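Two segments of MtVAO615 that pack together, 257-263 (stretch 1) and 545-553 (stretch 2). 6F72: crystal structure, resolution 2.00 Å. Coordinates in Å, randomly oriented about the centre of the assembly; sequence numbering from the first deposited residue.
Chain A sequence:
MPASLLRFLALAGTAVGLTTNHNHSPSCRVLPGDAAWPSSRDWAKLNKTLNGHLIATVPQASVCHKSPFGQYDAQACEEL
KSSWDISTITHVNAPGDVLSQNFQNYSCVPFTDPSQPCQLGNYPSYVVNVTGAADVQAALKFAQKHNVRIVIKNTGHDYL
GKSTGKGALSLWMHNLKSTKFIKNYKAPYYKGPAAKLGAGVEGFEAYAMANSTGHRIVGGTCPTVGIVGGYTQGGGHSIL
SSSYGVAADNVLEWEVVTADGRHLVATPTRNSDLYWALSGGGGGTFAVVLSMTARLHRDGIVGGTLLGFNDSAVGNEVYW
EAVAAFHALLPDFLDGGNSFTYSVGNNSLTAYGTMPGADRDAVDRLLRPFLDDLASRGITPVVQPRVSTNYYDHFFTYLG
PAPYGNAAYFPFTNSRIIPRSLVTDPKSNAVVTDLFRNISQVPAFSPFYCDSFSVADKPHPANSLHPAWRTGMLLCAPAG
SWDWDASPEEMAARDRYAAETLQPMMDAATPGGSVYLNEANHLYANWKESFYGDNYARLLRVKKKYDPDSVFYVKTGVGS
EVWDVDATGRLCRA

Stretch 1 257-263: VTADGRH
Stretch 2, residues 545-553: KYDPDSVFY

Stretch 1 makes a type I beta turn from T258 to G261, closed by G261 N to T258 O at 2.7 Å. T258 N also bonds R262 O at 2.9 Å. G261 has phi/psi 90/12, where a CB would jam against the preceding carbonyl O, so glycine fits. Stretch 2 ends a helix at Y546, and D547 leaves it at -144/58. A second type I turn runs from D547 to S550, with S550 N to D547 O at 2.9 Å. In register, the CA of T258 lies 6.5 Å from the CA of Y546, and the CA of A259 lies 5.7 Å from the CA of D547.

No direct hydrogen bond crosses the interface. Apolar contact centres on A259, which is buried and points its CB toward stretch 2. A259 CB lies 3.6 Å from V551 CG1 and 3.7 Å from F552 CE2. It also lies 3.4 Å from D547 OD1, so the small methyl sits close among its neighbours. F552 is m. T258 CG2 packs 4.2 Å from Y546 CD1; Y546 is also m.

Two waters join the backbones. Water 1 accepts from A259 N (2.9 Å) and donates to Y546 O (2.7 Å). Water 2 accepts from D260 N (3.1 Å) and from R262 NH2 (3.2 Å), and donates to Y546 O (2.7 Å). The carbonyl at the helix end thus serves both.

Polar side chains brace each stretch. D547, chi1 t, accepts V551 N at OD1 (2.8 Å) and F552 N at OD2 (2.9 Å). T258, chi1 p, donates OG1 to D260 OD1 at 2.5 Å. D260, also p, forms a salt bridge from OD2 to R262 NE at 2.7 Å. R262 is m, t, m, with chi4 150°; its NH2 lies 4.1 Å from Y546 CD1, obliquely.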

# COMPACT_ATOMS: atom_id res chain seq x y z
N VAL A 257 -0.98 -20.78 0.77
CA VAL A 257 -0.03 -21.86 0.48
C VAL A 257 1.31 -21.46 1.09
O VAL A 257 1.84 -20.36 0.83
CB VAL A 257 0.13 -22.12 -1.04
CG1 VAL A 257 1.09 -23.28 -1.28
CG2 VAL A 257 -1.21 -22.41 -1.69
N THR A 258 1.86 -22.36 1.88
CA THR A 258 3.16 -22.15 2.52
C THR A 258 4.26 -22.56 1.56
O THR A 258 4.00 -23.21 0.53
CB THR A 258 3.26 -22.99 3.81
OG1 THR A 258 3.00 -24.36 3.49
CG2 THR A 258 2.22 -22.53 4.79
N ALA A 259 5.50 -22.18 1.91
CA ALA A 259 6.70 -22.46 1.12
C ALA A 259 6.85 -23.92 0.71
O ALA A 259 7.23 -24.21 -0.43
CB ALA A 259 7.94 -21.99 1.86
N ASP A 260 6.52 -24.84 1.63
CA ASP A 260 6.59 -26.27 1.33
C ASP A 260 5.35 -26.78 0.58
O ASP A 260 5.23 -27.98 0.32
CB ASP A 260 6.84 -27.07 2.62
CG ASP A 260 5.67 -27.06 3.57
OD1 ASP A 260 4.76 -26.20 3.44
OD2 ASP A 260 5.64 -27.91 4.47
N GLY A 261 4.43 -25.88 0.22
CA GLY A 261 3.28 -26.21 -0.62
C GLY A 261 2.04 -26.68 0.11
O GLY A 261 1.12 -27.19 -0.52
N ARG A 262 2.00 -26.51 1.44
CA ARG A 262 0.80 -26.87 2.22
C ARG A 262 -0.27 -25.79 2.05
O ARG A 262 -0.01 -24.60 2.28
CB ARG A 262 1.13 -27.06 3.70
CG ARG A 262 1.89 -28.33 4.07
CD ARG A 262 2.33 -28.28 5.54
NE ARG A 262 3.32 -27.21 5.75
CZ ARG A 262 3.50 -26.52 6.89
NH1 ARG A 262 2.76 -26.75 7.97
NH2 ARG A 262 4.44 -25.59 6.94
N HIS A 263 -1.46 -26.21 1.63
CA HIS A 263 -2.61 -25.33 1.48
C HIS A 263 -3.30 -25.27 2.84
O HIS A 263 -3.85 -26.26 3.30
CB HIS A 263 -3.53 -25.86 0.37
CG HIS A 263 -4.73 -25.00 0.08
ND1 HIS A 263 -5.73 -25.40 -0.79
CD2 HIS A 263 -5.10 -23.78 0.53
CE1 HIS A 263 -6.65 -24.47 -0.86
NE2 HIS A 263 -6.30 -23.47 -0.08
N LYS A 545 9.52 -20.72 11.17
CA LYS A 545 8.61 -21.87 11.26
C LYS A 545 8.01 -22.26 9.90
O LYS A 545 8.11 -23.42 9.50
CB LYS A 545 7.50 -21.61 12.28
CG LYS A 545 6.60 -22.82 12.53
CD LYS A 545 5.61 -22.57 13.66
CE LYS A 545 4.50 -23.61 13.63
NZ LYS A 545 3.53 -23.33 14.74
N TYR A 546 7.40 -21.30 9.22
CA TYR A 546 6.65 -21.51 7.96
C TYR A 546 7.47 -21.37 6.68
O TYR A 546 7.00 -21.77 5.59
CB TYR A 546 5.42 -20.61 7.92
CG TYR A 546 4.41 -20.98 8.98
CD1 TYR A 546 3.48 -22.00 8.75
CD2 TYR A 546 4.41 -20.34 10.23
CE1 TYR A 546 2.56 -22.37 9.73
CE2 TYR A 546 3.49 -20.69 11.22
CZ TYR A 546 2.57 -21.71 10.96
OH TYR A 546 1.66 -22.09 11.92
N ASP A 547 8.67 -20.81 6.80
CA ASP A 547 9.57 -20.64 5.66
C ASP A 547 11.03 -20.85 6.10
O ASP A 547 11.87 -19.96 5.90
CB ASP A 547 9.33 -19.25 5.01
CG ASP A 547 10.08 -19.08 3.69
OD1 ASP A 547 10.52 -20.09 3.11
OD2 ASP A 547 10.24 -17.91 3.23
N PRO A 548 11.36 -22.04 6.66
CA PRO A 548 12.72 -22.25 7.20
C PRO A 548 13.85 -22.06 6.18
O PRO A 548 14.97 -21.72 6.57
CB PRO A 548 12.70 -23.70 7.68
CG PRO A 548 11.61 -24.35 6.89
CD PRO A 548 10.56 -23.28 6.73
N ASP A 549 13.56 -22.29 4.89
CA ASP A 549 14.54 -22.18 3.81
C ASP A 549 14.53 -20.81 3.13
O ASP A 549 15.24 -20.60 2.13
CB ASP A 549 14.29 -23.28 2.76
CG ASP A 549 14.41 -24.67 3.32
OD1 ASP A 549 15.43 -24.98 3.97
OD2 ASP A 549 13.47 -25.47 3.11
N SER A 550 13.74 -19.88 3.68
CA SER A 550 13.62 -18.52 3.17
C SER A 550 13.37 -18.49 1.66
O SER A 550 14.11 -17.85 0.89
CB SER A 550 14.83 -17.65 3.58
OG SER A 550 15.09 -17.76 4.98
N VAL A 551 12.34 -19.21 1.22
CA VAL A 551 11.93 -19.15 -0.19
C VAL A 551 11.28 -17.81 -0.51
O VAL A 551 11.38 -17.34 -1.63
CB VAL A 551 11.17 -20.42 -0.75
CG1 VAL A 551 11.10 -21.58 0.23
CG2 VAL A 551 9.82 -20.10 -1.42
N PHE A 552 10.64 -17.19 0.49
CA PHE A 552 10.05 -15.89 0.26
C PHE A 552 10.97 -14.77 0.71
O PHE A 552 11.42 -14.73 1.85
CB PHE A 552 8.66 -15.78 0.88
CG PHE A 552 7.73 -16.89 0.47
CD1 PHE A 552 7.39 -17.09 -0.86
CD2 PHE A 552 7.17 -17.75 1.44
CE1 PHE A 552 6.53 -18.12 -1.23
CE2 PHE A 552 6.31 -18.77 1.08
CZ PHE A 552 5.98 -18.96 -0.26
N TYR A 553 11.29 -13.88 -0.23
CA TYR A 553 12.10 -12.70 0.06
C TYR A 553 11.40 -11.45 -0.44
O TYR A 553 10.95 -11.39 -1.59
CB TYR A 553 13.49 -12.83 -0.59
CG TYR A 553 14.22 -11.49 -0.66
CD1 TYR A 553 14.98 -11.04 0.41
CD2 TYR A 553 14.07 -10.66 -1.78
CE1 TYR A 553 15.62 -9.80 0.36
CE2 TYR A 553 14.70 -9.42 -1.84
CZ TYR A 553 15.47 -9.00 -0.76
OH TYR A 553 16.09 -7.79 -0.82
O HOH W 1 5.33 -20.29 4.15
O HOH W 2 6.25 -24.22 4.65